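Local structure of Cag-Z (Helicobacter pylori, 1S2X) at residues 19-24 / 120-125; 44-49 / 53-58; 69-74 / 135-140; 86-91 / 176-181. The protein is of unknown function but is encoded in the cag pathogenicity island, which specifies a type IV secretion system, in which it may take part. The protein carries 1 engineered substitution. All blocks are in the same frame, centred on the assembly; numbering follows the deposited sequence.

How the interactions relate
Cag-Z is an elongated single chain, mostly helical and without strands. Towards one end, interaction 1 joins helix 14-23 to helix 105-135 and interaction 4 joins helix 74-101 to helix 161-183; their centres are about 12 Å apart, and they touch where Phe122 and Ile20 pack on Ser87. Interactions 2 and 3, about 16 Å apart between centres, meet through Leu46, which rests on Leu138 and Pro139. The centres of interactions 2 and 4 are about 43 Å apart, on opposite sides of the chain's centre. Along the sequence, interaction 2 closes locally before interaction 3 opens, whereas interactions 1, 3 and 4 interleave, so distant parts of the chain are joined into one body.

Interaction 1 of 4, residues 19-24 / 120-125; sequences KILDSN and NNFTCD
Leu21 slides past the outer end of the Phe122 ring, the two side chains pointing in opposite senses. Its CB is still about 4.9 Å from Phe122 CZ, and the touching begins one atom further out. Leu21 CG lies in the plane of the ring at its edge, 3.7 Å from Phe122 CE2. Of the two branches, Leu21 CD1 stays near that plane, 4.0 Å from Phe122 CE2, while Leu21 CD2 rises to one side of it and comes within 3.7 Å of Phe122 CZ. This is how the short helix 14-23 lies against the long helix 105-135 in an all-helical fold, with Ser87 of helix 74-101 touched by both Ile20 and Phe122. The ring reaches across because Phe122 CG stands anti to the backbone N (chi1 168°), spanning a backbone gap of 9.9 Å between the CA atoms of Leu21 and Phe122. Ile20 CG2 approaches the ring edge more loosely, 4.3 Å from Phe122 CE1.

Interaction 2 of 4, residues 44-49 / 53-58; sequences TSLKDS and QDFLRR
Asp54 OD2, which rests against Ser49 CA, is gripped by three N-H groups: the backbone N of Asn50 and, in a salt bridge, NE and NH2 of Arg58. The two arginine bonds are weak and bent, NE at 3.1 Å from OD2 with an N-H...O angle of 133°. From there the guanidinium spans to the loop 44-49. Its NH1 gives a weak bond to Ser45 O (3.0 Å, 124°), an oxygen that also accepts the backbone N of Asp48. Asp48 O and Ser49 CA lie over one face of the group, the latter above its centre. An extended chain from CG to NE carries the guanidinium this far, and its aliphatic part packs on the way: Leu46 CD2 lies 3.7 Å from Arg58 CB, and Ser49 OG is 3.6 Å from Arg58 CD. The same OG, hydrogen-bonded to Leu46 O within the loop, sits in the plane of the Phe55 ring at its edge, 3.7 Å from Phe55 CD2. Phe55 and Leu46 continue into apolar surroundings, Phe55 against Pro144 and Ile147, Leu46 against Val59 and Leu62. The contact thus folds the loop back on the first turns of helix 52-68, the helix that follows it. Several bent bonds share the fixing of Arg58, whose positive charge would probably favour the ionised form of Asp54.

Interaction 3 of 4, residues 69-74 / 135-140; sequences NFISFD and ASYLPR
A Schellman motif with Phe70 at positive phi ends helix 52-68; Ile71, whose N closes the motif on Met66 O, and Phe73 two residues on both lie over one face of the Tyr137 ring. Ile71 makes the CH-pi contact: its CD1 is 4.0 Å from the centroid of that ring, 26° off the normal, and 3.6 Å from Tyr137 CE1. The CG1 branch, anti to the backbone N though well off the ideal (chi1 -151°), lies alongside and carries CD1 over the half of the ring that ends in the hydroxyl. Phe73 takes the half nearer the backbone with its ring edge, CE1 being 3.6 Å from Tyr137 CD2. The two planes stand at 67° with centroids 5.2 Å apart, a T-shaped pair in which Tyr137 offers the face. Tyr137 belongs to a type I turn, Ala135 to Leu138, just beyond helix 105-135, and also touches Val34 and Arg35 of helix 31-43. Met66 packs on both Ile71 and Phe73. What results is a buried edge-to-face aromatic pair joining two interhelical loops of an all-alpha fold.

Interaction 4 of 4, residues 86-91 / 176-181; sequences ASYNRC and GTKYII
Tyr88 of helix 74-101 is met by Lys178 and Ile181, three residues apart and so one turn apart on helix 161-183. These two long helices of the all-alpha body run in the same direction here, their closest CA atoms, Tyr88 and Lys178, being 7.0 Å apart. Lys178 comes first in the sequence. Its chain crosses the tyrosine side chain at about a right angle: Lys178 CG lies over the rim of one face, 3.8 Å from Tyr88 CD2, and CE further along the same face, 3.6 Å from Tyr88 CG. That makes a CH-pi contact, CE being 4.1 Å from the ring centroid and 29° off the normal. At its last torsion the chain bends (chi4 86°), and NZ forms a salt bridge with Asp174, one turn back on the same helix. Lys178 NZ is 5.3 Å from the centroid of the Tyr88 ring, at most a weak cation-pi attraction. Ile181 closes the turn at the outer end of the phenol, its CG2 anti to the backbone N (chi1 -57° for CG1) and near the ring plane. Both methyl carbons approach the hydroxyl oxygen from one side, with Tyr88 OH 3.5 Å from Ile181 CG2 and 3.6 Å from Ile181 CD1.

Interaction 1 of 4, residues 19-24 / 120-125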
loop_
_atom_site.group_PDB
_atom_site.type_symbol
_atom_site.label_atom_id
_atom_site.label_comp_id
_atom_site.label_asym_id
_atom_site.label_seq_id
_atom_site.Cartn_x
_atom_site.Cartn_y
_atom_site.Cartn_z
ATOM N N LYS A 19 -3.500 -14.295 8.679
ATOM C CA LYS A 19 -2.856 -14.132 9.980
ATOM C C LYS A 19 -1.963 -12.898 9.966
ATOM O O LYS A 19 -1.847 -12.152 10.936
ATOM C CB LYS A 19 -2.037 -15.368 10.349
ATOM C CG LYS A 19 -2.771 -16.700 10.318
ATOM C CD LYS A 19 -3.929 -16.735 11.300
ATOM C CE LYS A 19 -3.571 -17.497 12.584
ATOM N NZ LYS A 19 -4.410 -17.069 13.727
ATOM N N ILE A 20 -1.314 -12.698 8.825
ATOM C CA ILE A 20 -0.459 -11.520 8.659
ATOM C C ILE A 20 -1.304 -10.264 8.520
ATOM O O ILE A 20 -0.910 -9.172 8.939
ATOM C CB ILE A 20 0.484 -11.751 7.469
ATOM C CG1 ILE A 20 1.381 -12.991 7.663
ATOM C CG2 ILE A 20 1.321 -10.527 7.163
ATOM C CD1 ILE A 20 2.607 -12.978 6.780
ATOM N N LEU A 21 -2.504 -10.350 7.952
ATOM C CA LEU A 21 -3.368 -9.169 7.953
ATOM C C LEU A 21 -3.784 -8.774 9.368
ATOM O O LEU A 21 -3.543 -7.654 9.816
ATOM C CB LEU A 21 -4.599 -9.428 7.088
ATOM C CG LEU A 21 -4.385 -9.431 5.581
ATOM C CD1 LEU A 21 -5.691 -9.765 4.867
ATOM C CD2 LEU A 21 -3.827 -8.108 5.070
ATOM N N ASP A 22 -4.414 -9.670 10.121
ATOM C CA ASP A 22 -4.857 -9.396 11.481
ATOM C C ASP A 22 -3.699 -9.027 12.402
ATOM O O ASP A 22 -3.790 -8.159 13.269
ATOM C CB ASP A 22 -5.571 -10.615 12.071
ATOM C CG ASP A 22 -6.593 -11.233 11.137
ATOM O OD1 ASP A 22 -7.324 -10.463 10.484
ATOM O OD2 ASP A 22 -6.663 -12.482 11.065
ATOM N N SER A 23 -2.577 -9.714 12.218
ATOM C CA SER A 23 -1.409 -9.448 13.048
ATOM C C SER A 23 -0.958 -7.994 12.932
ATOM O O SER A 23 -0.536 -7.401 13.921
ATOM C CB SER A 23 -0.269 -10.387 12.649
ATOM O OG SER A 23 0.993 -9.890 13.045
ATOM N N ASN A 24 -1.047 -7.458 11.727
ATOM C CA ASN A 24 -0.537 -6.157 11.348
ATOM C C ASN A 24 -1.638 -5.121 11.173
ATOM O O ASN A 24 -1.406 -4.043 10.623
ATOM C CB ASN A 24 0.230 -6.264 10.020
ATOM C CG ASN A 24 1.682 -6.651 10.169
ATOM O OD1 ASN A 24 2.509 -5.878 10.653
ATOM N ND2 ASN A 24 2.023 -7.861 9.728
ATOM N N ASN A 120 3.911 -12.600 -4.002
ATOM C CA ASN A 120 3.917 -11.468 -4.915
ATOM C C ASN A 120 2.541 -10.794 -4.954
ATOM O O ASN A 120 2.466 -9.568 -4.974
ATOM C CB ASN A 120 4.312 -11.876 -6.331
ATOM C CG ASN A 120 4.660 -10.662 -7.180
ATOM O OD1 ASN A 120 5.333 -9.749 -6.698
ATOM N ND2 ASN A 120 4.225 -10.621 -8.433
ATOM N N ASN A 121 1.490 -11.598 -4.971
ATOM C CA ASN A 121 0.124 -11.136 -5.164
ATOM C C ASN A 121 -0.513 -10.566 -3.915
ATOM O O ASN A 121 -1.247 -9.562 -3.952
ATOM C CB ASN A 121 -0.722 -12.308 -5.707
ATOM C CG ASN A 121 -0.343 -12.522 -7.169
ATOM O OD1 ASN A 121 -0.514 -13.601 -7.719
ATOM N ND2 ASN A 121 0.180 -11.463 -7.775
ATOM N N PHE A 122 -0.234 -11.214 -2.783
ATOM C CA PHE A 122 -0.803 -10.703 -1.537
ATOM C C PHE A 122 -0.178 -9.362 -1.175
ATOM O O PHE A 122 -0.858 -8.436 -0.729
ATOM C CB PHE A 122 -0.586 -11.744 -0.452
ATOM C CG PHE A 122 -0.863 -11.288 0.969
ATOM C CD1 PHE A 122 0.174 -10.928 1.806
ATOM C CD2 PHE A 122 -2.152 -11.223 1.464
ATOM C CE1 PHE A 122 -0.073 -10.513 3.100
ATOM C CE2 PHE A 122 -2.404 -10.825 2.761
ATOM C CZ PHE A 122 -1.358 -10.475 3.594
ATOM N N THR A 123 1.140 -9.227 -1.362
ATOM C CA THR A 123 1.791 -7.989 -0.956
ATOM C C THR A 123 1.456 -6.864 -1.932
ATOM O O THR A 123 1.125 -5.765 -1.480
ATOM C CB THR A 123 3.326 -8.086 -0.860
ATOM O OG1 THR A 123 3.856 -8.552 -2.100
ATOM C CG2 THR A 123 3.731 -9.086 0.210
ATOM N N CYS A 124 1.551 -7.171 -3.218
ATOM C CA CYS A 124 1.269 -6.183 -4.261
ATOM C C CYS A 124 -0.171 -5.690 -4.197
ATOM O O CYS A 124 -0.459 -4.522 -4.482
ATOM C CB CYS A 124 1.603 -6.761 -5.636
ATOM S SG CYS A 124 3.370 -6.661 -6.033
ATOM N N ASP A 125 -1.126 -6.534 -3.813
ATOM C CA ASP A 125 -2.498 -6.053 -3.682
ATOM C C ASP A 125 -2.620 -5.174 -2.449
ATOM O O ASP A 125 -3.389 -4.215 -2.409
ATOM C CB ASP A 125 -3.507 -7.193 -3.583
ATOM C CG ASP A 125 -3.664 -7.982 -4.869
ATOM O OD1 ASP A 125 -3.103 -7.586 -5.910
ATOM O OD2 ASP A 125 -4.358 -9.028 -4.828
#

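Interaction 2 of 4, residues 44-49 / 53-58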
loop_
_atom_site.group_PDB
_atom_site.type_symbol
_atom_site.label_atom_id
_atom_site.label_comp_id
_atom_site.label_asym_id
_atom_site.label_seq_id
_atom_site.Cartn_x
_atom_site.Cartn_y
_atom_site.Cartn_z
ATOM N N THR A 44 -13.934 19.654 1.367
ATOM C CA THR A 44 -15.054 19.898 0.454
ATOM C C THR A 44 -14.970 21.257 -0.232
ATOM O O THR A 44 -15.394 21.402 -1.388
ATOM C CB THR A 44 -16.404 19.798 1.194
ATOM O OG1 THR A 44 -16.379 20.728 2.283
ATOM C CG2 THR A 44 -16.612 18.414 1.785
ATOM N N SER A 45 -14.433 22.283 0.420
ATOM C CA SER A 45 -14.325 23.611 -0.179
ATOM C C SER A 45 -13.428 23.681 -1.409
ATOM O O SER A 45 -13.526 24.658 -2.174
ATOM C CB SER A 45 -13.835 24.617 0.874
ATOM O OG SER A 45 -12.448 24.486 1.136
ATOM N N LEU A 46 -12.565 22.705 -1.680
ATOM C CA LEU A 46 -11.795 22.697 -2.921
ATOM C C LEU A 46 -12.708 22.862 -4.149
ATOM O O LEU A 46 -12.359 23.466 -5.161
ATOM C CB LEU A 46 -11.015 21.396 -3.122
ATOM C CG LEU A 46 -9.899 21.104 -2.126
ATOM C CD1 LEU A 46 -9.386 19.689 -2.353
ATOM C CD2 LEU A 46 -8.811 22.173 -2.235
ATOM N N LYS A 47 -13.893 22.287 -4.026
ATOM C CA LYS A 47 -14.888 22.330 -5.098
ATOM C C LYS A 47 -15.321 23.760 -5.376
ATOM O O LYS A 47 -15.713 24.122 -6.484
ATOM C CB LYS A 47 -16.075 21.455 -4.700
ATOM C CG LYS A 47 -17.178 21.337 -5.731
ATOM C CD LYS A 47 -17.850 19.975 -5.680
ATOM C CE LYS A 47 -17.526 19.152 -6.917
ATOM N NZ LYS A 47 -17.459 19.998 -8.141
ATOM N N ASP A 48 -15.256 24.639 -4.366
ATOM C CA ASP A 48 -15.633 26.023 -4.656
ATOM C C ASP A 48 -14.428 26.883 -5.004
ATOM O O ASP A 48 -14.515 28.111 -4.876
ATOM C CB ASP A 48 -16.392 26.643 -3.479
ATOM C CG ASP A 48 -17.605 25.823 -3.082
ATOM O OD1 ASP A 48 -17.868 25.704 -1.869
ATOM O OD2 ASP A 48 -18.296 25.295 -3.977
ATOM N N SER A 49 -13.310 26.281 -5.431
ATOM C CA SER A 49 -12.163 27.125 -5.779
ATOM C C SER A 49 -12.527 28.091 -6.907
ATOM O O SER A 49 -13.182 27.713 -7.884
ATOM C CB SER A 49 -10.956 26.267 -6.162
ATOM O OG SER A 49 -10.680 25.277 -5.179
ATOM N N GLN A 53 -5.183 29.030 -9.421
ATOM C CA GLN A 53 -4.226 29.217 -8.318
ATOM C C GLN A 53 -4.972 29.382 -7.000
ATOM O O GLN A 53 -4.390 29.285 -5.916
ATOM C CB GLN A 53 -3.283 30.386 -8.603
ATOM C CG GLN A 53 -2.209 30.122 -9.643
ATOM C CD GLN A 53 -1.410 28.855 -9.423
ATOM O OE1 GLN A 53 -0.937 28.566 -8.323
ATOM N NE2 GLN A 53 -1.229 28.064 -10.479
ATOM N N ASP A 54 -6.280 29.632 -7.075
ATOM C CA ASP A 54 -7.041 29.708 -5.821
ATOM C C ASP A 54 -7.250 28.282 -5.311
ATOM O O ASP A 54 -7.283 28.062 -4.105
ATOM C CB ASP A 54 -8.380 30.401 -5.997
ATOM C CG ASP A 54 -9.233 30.477 -4.749
ATOM O OD1 ASP A 54 -8.771 31.005 -3.714
ATOM O OD2 ASP A 54 -10.394 30.016 -4.798
ATOM N N PHE A 55 -7.385 27.360 -6.245
ATOM C CA PHE A 55 -7.418 25.930 -5.970
ATOM C C PHE A 55 -6.132 25.530 -5.243
ATOM O O PHE A 55 -6.149 24.888 -4.193
ATOM C CB PHE A 55 -7.574 25.137 -7.269
ATOM C CG PHE A 55 -7.334 23.646 -7.139
ATOM C CD1 PHE A 55 -6.202 23.043 -7.666
ATOM C CD2 PHE A 55 -8.245 22.838 -6.490
ATOM C CE1 PHE A 55 -5.992 21.681 -7.551
ATOM C CE2 PHE A 55 -8.039 21.477 -6.366
ATOM C CZ PHE A 55 -6.911 20.885 -6.899
ATOM N N LEU A 56 -4.992 25.914 -5.804
ATOM C CA LEU A 56 -3.700 25.507 -5.238
ATOM C C LEU A 56 -3.457 26.157 -3.890
ATOM O O LEU A 56 -2.821 25.581 -3.014
ATOM C CB LEU A 56 -2.559 25.850 -6.196
ATOM C CG LEU A 56 -2.481 24.893 -7.390
ATOM C CD1 LEU A 56 -1.194 25.112 -8.161
ATOM C CD2 LEU A 56 -2.629 23.453 -6.897
ATOM N N ARG A 57 -3.966 27.378 -3.750
ATOM C CA ARG A 57 -3.924 28.037 -2.460
ATOM C C ARG A 57 -4.745 27.229 -1.453
ATOM O O ARG A 57 -4.370 27.073 -0.298
ATOM C CB ARG A 57 -4.499 29.447 -2.527
ATOM C CG ARG A 57 -4.479 30.137 -1.169
ATOM C CD ARG A 57 -3.198 30.972 -1.068
ATOM N NE ARG A 57 -2.954 31.691 -2.317
ATOM C CZ ARG A 57 -3.550 32.825 -2.661
ATOM N NH1 ARG A 57 -4.431 33.410 -1.866
ATOM N NH2 ARG A 57 -3.254 33.397 -3.825
ATOM N N ARG A 58 -5.887 26.717 -1.913
ATOM C CA ARG A 58 -6.724 25.930 -1.010
ATOM C C ARG A 58 -6.096 24.574 -0.774
ATOM O O ARG A 58 -6.286 23.947 0.264
ATOM C CB ARG A 58 -8.122 25.795 -1.612
ATOM C CG ARG A 58 -8.878 27.119 -1.638
ATOM C CD ARG A 58 -10.344 26.919 -1.999
ATOM N NE ARG A 58 -10.988 28.192 -2.323
ATOM C CZ ARG A 58 -12.276 28.448 -2.135
ATOM N NH1 ARG A 58 -13.085 27.532 -1.616
ATOM N NH2 ARG A 58 -12.736 29.647 -2.474
#

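Interaction 3 of 4, residues 69-74 / 135-140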
loop_
_atom_site.group_PDB
_atom_site.type_symbol
_atom_site.label_atom_id
_atom_site.label_comp_id
_atom_site.label_asym_id
_atom_site.label_seq_id
_atom_site.Cartn_x
_atom_site.Cartn_y
_atom_site.Cartn_z
ATOM N N ASN A 69 -3.526 18.208 11.921
ATOM C CA ASN A 69 -4.386 17.126 12.410
ATOM C C ASN A 69 -3.621 15.813 12.522
ATOM O O ASN A 69 -4.200 14.741 12.679
ATOM C CB ASN A 69 -5.605 16.971 11.489
ATOM C CG ASN A 69 -6.666 18.018 11.783
ATOM O OD1 ASN A 69 -6.605 19.175 11.368
ATOM N ND2 ASN A 69 -7.674 17.587 12.530
ATOM N N PHE A 70 -2.301 15.907 12.432
ATOM C CA PHE A 70 -1.363 14.797 12.432
ATOM C C PHE A 70 -1.710 13.718 11.427
ATOM O O PHE A 70 -1.500 12.531 11.662
ATOM C CB PHE A 70 -1.247 14.195 13.848
ATOM C CG PHE A 70 -0.501 15.191 14.741
ATOM C CD1 PHE A 70 0.793 14.920 15.147
ATOM C CD2 PHE A 70 -1.114 16.367 15.142
ATOM C CE1 PHE A 70 1.476 15.816 15.954
ATOM C CE2 PHE A 70 -0.444 17.269 15.943
ATOM C CZ PHE A 70 0.855 16.989 16.333
ATOM N N ILE A 71 -2.227 14.107 10.254
ATOM C CA ILE A 71 -2.374 13.060 9.243
ATOM C C ILE A 71 -0.980 12.634 8.804
ATOM O O ILE A 71 -0.073 13.455 8.633
ATOM C CB ILE A 71 -3.167 13.522 8.024
ATOM C CG1 ILE A 71 -3.939 12.424 7.300
ATOM C CG2 ILE A 71 -2.227 14.148 7.007
ATOM C CD1 ILE A 71 -3.135 11.913 6.126
ATOM N N SER A 72 -0.758 11.333 8.623
ATOM C CA SER A 72 0.591 10.896 8.272
ATOM C C SER A 72 0.537 9.655 7.391
ATOM O O SER A 72 -0.043 8.639 7.754
ATOM C CB SER A 72 1.417 10.593 9.529
ATOM O OG SER A 72 2.798 10.852 9.306
ATOM N N PHE A 73 1.167 9.766 6.228
ATOM C CA PHE A 73 1.219 8.627 5.323
ATOM C C PHE A 73 2.378 7.714 5.698
ATOM O O PHE A 73 2.345 6.527 5.389
ATOM C CB PHE A 73 1.376 9.095 3.884
ATOM C CG PHE A 73 0.200 9.921 3.386
ATOM C CD1 PHE A 73 -1.085 9.650 3.848
ATOM C CD2 PHE A 73 0.412 10.928 2.468
ATOM C CE1 PHE A 73 -2.148 10.399 3.377
ATOM C CE2 PHE A 73 -0.659 11.697 2.027
ATOM C CZ PHE A 73 -1.931 11.438 2.493
ATOM N N ASP A 74 3.365 8.307 6.363
ATOM C CA ASP A 74 4.512 7.537 6.844
ATOM C C ASP A 74 4.065 6.270 7.562
ATOM O O ASP A 74 4.662 5.197 7.429
ATOM C CB ASP A 74 5.377 8.435 7.736
ATOM C CG ASP A 74 6.028 9.543 6.901
ATOM O OD1 ASP A 74 6.320 10.629 7.443
ATOM O OD2 ASP A 74 6.237 9.323 5.693
ATOM N N ALA A 135 -4.013 8.185 -2.244
ATOM C CA ALA A 135 -4.396 8.998 -3.371
ATOM C C ALA A 135 -5.761 9.653 -3.126
ATOM O O ALA A 135 -5.988 10.772 -3.594
ATOM C CB ALA A 135 -4.437 8.185 -4.657
ATOM N N SER A 136 -6.671 8.988 -2.419
ATOM C CA SER A 136 -7.983 9.584 -2.174
ATOM C C SER A 136 -7.979 10.769 -1.227
ATOM O O SER A 136 -9.066 11.333 -1.042
ATOM C CB SER A 136 -8.930 8.505 -1.607
ATOM O OG SER A 136 -8.712 8.418 -0.204
ATOM N N TYR A 137 -6.850 11.175 -0.631
ATOM C CA TYR A 137 -6.795 12.421 0.160
ATOM C C TYR A 137 -6.814 13.683 -0.698
ATOM O O TYR A 137 -6.917 14.827 -0.243
ATOM C CB TYR A 137 -5.531 12.418 1.042
ATOM C CG TYR A 137 -5.800 11.701 2.365
ATOM C CD1 TYR A 137 -6.188 12.437 3.475
ATOM C CD2 TYR A 137 -5.681 10.318 2.472
ATOM C CE1 TYR A 137 -6.447 11.818 4.691
ATOM C CE2 TYR A 137 -5.938 9.687 3.677
ATOM C CZ TYR A 137 -6.318 10.447 4.770
ATOM O OH TYR A 137 -6.573 9.833 5.983
ATOM N N LEU A 138 -6.703 13.532 -2.011
ATOM C CA LEU A 138 -7.097 14.549 -2.985
ATOM C C LEU A 138 -8.426 14.033 -3.542
ATOM O O LEU A 138 -8.434 13.215 -4.461
ATOM C CB LEU A 138 -6.076 14.762 -4.096
ATOM C CG LEU A 138 -6.465 15.809 -5.164
ATOM C CD1 LEU A 138 -6.650 17.172 -4.511
ATOM C CD2 LEU A 138 -5.447 15.862 -6.294
ATOM N N PRO A 139 -9.534 14.440 -2.937
ATOM C CA PRO A 139 -10.792 13.735 -3.201
ATOM C C PRO A 139 -11.303 14.138 -4.578
ATOM O O PRO A 139 -11.597 15.294 -4.856
ATOM C CB PRO A 139 -11.706 14.230 -2.083
ATOM C CG PRO A 139 -11.187 15.598 -1.754
ATOM C CD PRO A 139 -9.703 15.550 -1.995
ATOM N N ARG A 140 -11.409 13.168 -5.469
ATOM C CA ARG A 140 -11.865 13.470 -6.824
ATOM C C ARG A 140 -13.232 14.132 -6.806
ATOM O O ARG A 140 -13.555 14.934 -7.684
ATOM C CB ARG A 140 -11.942 12.199 -7.666
ATOM C CG ARG A 140 -11.260 12.280 -9.018
ATOM C CD ARG A 140 -11.592 13.558 -9.778
ATOM N NE ARG A 140 -10.902 13.627 -11.065
ATOM C CZ ARG A 140 -11.099 14.515 -12.029
ATOM N NH1 ARG A 140 -11.996 15.487 -11.910
ATOM N NH2 ARG A 140 -10.390 14.438 -13.141
#

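Interaction 4 of 4, residues 86-91 / 176-181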
loop_
_atom_site.group_PDB
_atom_site.type_symbol
_atom_site.label_atom_id
_atom_site.label_comp_id
_atom_site.label_asym_id
_atom_site.label_seq_id
_atom_site.Cartn_x
_atom_site.Cartn_y
_atom_site.Cartn_z
ATOM N N ALA A 86 6.848 -9.640 7.126
ATOM C CA ALA A 86 6.166 -10.724 7.806
ATOM C C ALA A 86 5.747 -11.826 6.822
ATOM O O ALA A 86 5.796 -12.991 7.223
ATOM C CB ALA A 86 4.935 -10.261 8.569
ATOM N N SER A 87 5.366 -11.435 5.624
ATOM C CA SER A 87 4.969 -12.294 4.521
ATOM C C SER A 87 6.187 -13.051 3.987
ATOM O O SER A 87 6.119 -14.239 3.681
ATOM C CB SER A 87 4.317 -11.478 3.399
ATOM O OG SER A 87 3.005 -11.054 3.728
ATOM N N TYR A 88 7.302 -12.333 3.885
ATOM C CA TYR A 88 8.573 -12.868 3.430
ATOM C C TYR A 88 9.107 -13.946 4.377
ATOM O O TYR A 88 9.576 -14.985 3.940
ATOM C CB TYR A 88 9.627 -11.772 3.339
ATOM C CG TYR A 88 11.018 -12.259 3.000
ATOM C CD1 TYR A 88 12.052 -12.163 3.920
ATOM C CD2 TYR A 88 11.294 -12.805 1.754
ATOM C CE1 TYR A 88 13.327 -12.605 3.617
ATOM C CE2 TYR A 88 12.566 -13.246 1.445
ATOM C CZ TYR A 88 13.576 -13.142 2.373
ATOM O OH TYR A 88 14.839 -13.588 2.059
ATOM N N ASN A 89 9.000 -13.627 5.656
ATOM C CA ASN A 89 9.436 -14.463 6.756
ATOM C C ASN A 89 8.619 -15.746 6.814
ATOM O O ASN A 89 9.180 -16.804 7.103
ATOM C CB ASN A 89 9.331 -13.683 8.060
ATOM C CG ASN A 89 10.457 -12.684 8.249
ATOM O OD1 ASN A 89 10.391 -11.837 9.146
ATOM N ND2 ASN A 89 11.498 -12.767 7.431
ATOM N N ARG A 90 7.325 -15.661 6.535
ATOM C CA ARG A 90 6.462 -16.843 6.466
ATOM C C ARG A 90 6.794 -17.700 5.252
ATOM O O ARG A 90 6.985 -18.916 5.323
ATOM C CB ARG A 90 4.997 -16.412 6.432
ATOM C CG ARG A 90 3.962 -17.512 6.330
ATOM C CD ARG A 90 4.274 -18.699 7.229
ATOM N NE ARG A 90 3.584 -19.910 6.777
ATOM C CZ ARG A 90 3.355 -20.967 7.547
ATOM N NH1 ARG A 90 2.722 -22.017 7.048
ATOM N NH2 ARG A 90 3.751 -20.984 8.813
ATOM N N CYS A 91 6.879 -17.081 4.074
ATOM C CA CYS A 91 7.191 -17.841 2.869
ATOM C C CYS A 91 8.584 -18.453 2.890
ATOM O O CYS A 91 8.792 -19.535 2.321
ATOM C CB CYS A 91 7.038 -16.943 1.633
ATOM S SG CYS A 91 5.337 -16.337 1.417
ATOM N N GLY A 176 9.679 -7.188 -5.277
ATOM C CA GLY A 176 10.249 -7.750 -6.490
ATOM C C GLY A 176 11.552 -8.481 -6.231
ATOM O O GLY A 176 11.821 -9.557 -6.779
ATOM N N THR A 177 12.391 -7.914 -5.365
ATOM C CA THR A 177 13.619 -8.586 -4.957
ATOM C C THR A 177 13.380 -9.745 -4.007
ATOM O O THR A 177 14.133 -10.724 -3.986
ATOM C CB THR A 177 14.559 -7.592 -4.245
ATOM O OG1 THR A 177 14.785 -6.535 -5.173
ATOM C CG2 THR A 177 15.888 -8.252 -3.917
ATOM N N LYS A 178 12.324 -9.628 -3.200
ATOM C CA LYS A 178 12.029 -10.720 -2.274
ATOM C C LYS A 178 11.373 -11.860 -3.046
ATOM O O LYS A 178 11.514 -13.037 -2.721
ATOM C CB LYS A 178 11.162 -10.227 -1.121
ATOM C CG LYS A 178 11.917 -9.476 -0.028
ATOM C CD LYS A 178 10.948 -8.862 0.967
ATOM C CE LYS A 178 11.560 -8.715 2.355
ATOM N NZ LYS A 178 12.317 -7.438 2.497
ATOM N N TYR A 179 10.645 -11.479 -4.096
ATOM C CA TYR A 179 10.048 -12.462 -4.987
ATOM C C TYR A 179 11.160 -13.271 -5.662
ATOM O O TYR A 179 11.054 -14.489 -5.762
ATOM C CB TYR A 179 9.166 -11.814 -6.052
ATOM C CG TYR A 179 8.693 -12.774 -7.119
ATOM C CD1 TYR A 179 9.317 -12.873 -8.355
ATOM C CD2 TYR A 179 7.600 -13.598 -6.872
ATOM C CE1 TYR A 179 8.870 -13.756 -9.314
ATOM C CE2 TYR A 179 7.144 -14.488 -7.824
ATOM C CZ TYR A 179 7.783 -14.559 -9.040
ATOM O OH TYR A 179 7.329 -15.441 -9.993
ATOM N N ILE A 180 12.173 -12.553 -6.136
ATOM C CA ILE A 180 13.340 -13.196 -6.736
ATOM C C ILE A 180 13.839 -14.288 -5.797
ATOM O O ILE A 180 13.897 -15.466 -6.124
ATOM C CB ILE A 180 14.478 -12.198 -6.988
ATOM C CG1 ILE A 180 14.192 -11.207 -8.124
ATOM C CG2 ILE A 180 15.791 -12.917 -7.239
ATOM C CD1 ILE A 180 12.896 -11.506 -8.849
ATOM N N ILE A 181 14.176 -13.842 -4.595
ATOM C CA ILE A 181 14.698 -14.742 -3.576
ATOM C C ILE A 181 13.789 -15.946 -3.371
ATOM O O ILE A 181 14.232 -17.088 -3.493
ATOM C CB ILE A 181 14.909 -13.986 -2.249
ATOM C CG1 ILE A 181 15.838 -12.775 -2.353
ATOM C CG2 ILE A 181 15.401 -14.923 -1.158
ATOM C CD1 ILE A 181 16.277 -12.258 -0.999
#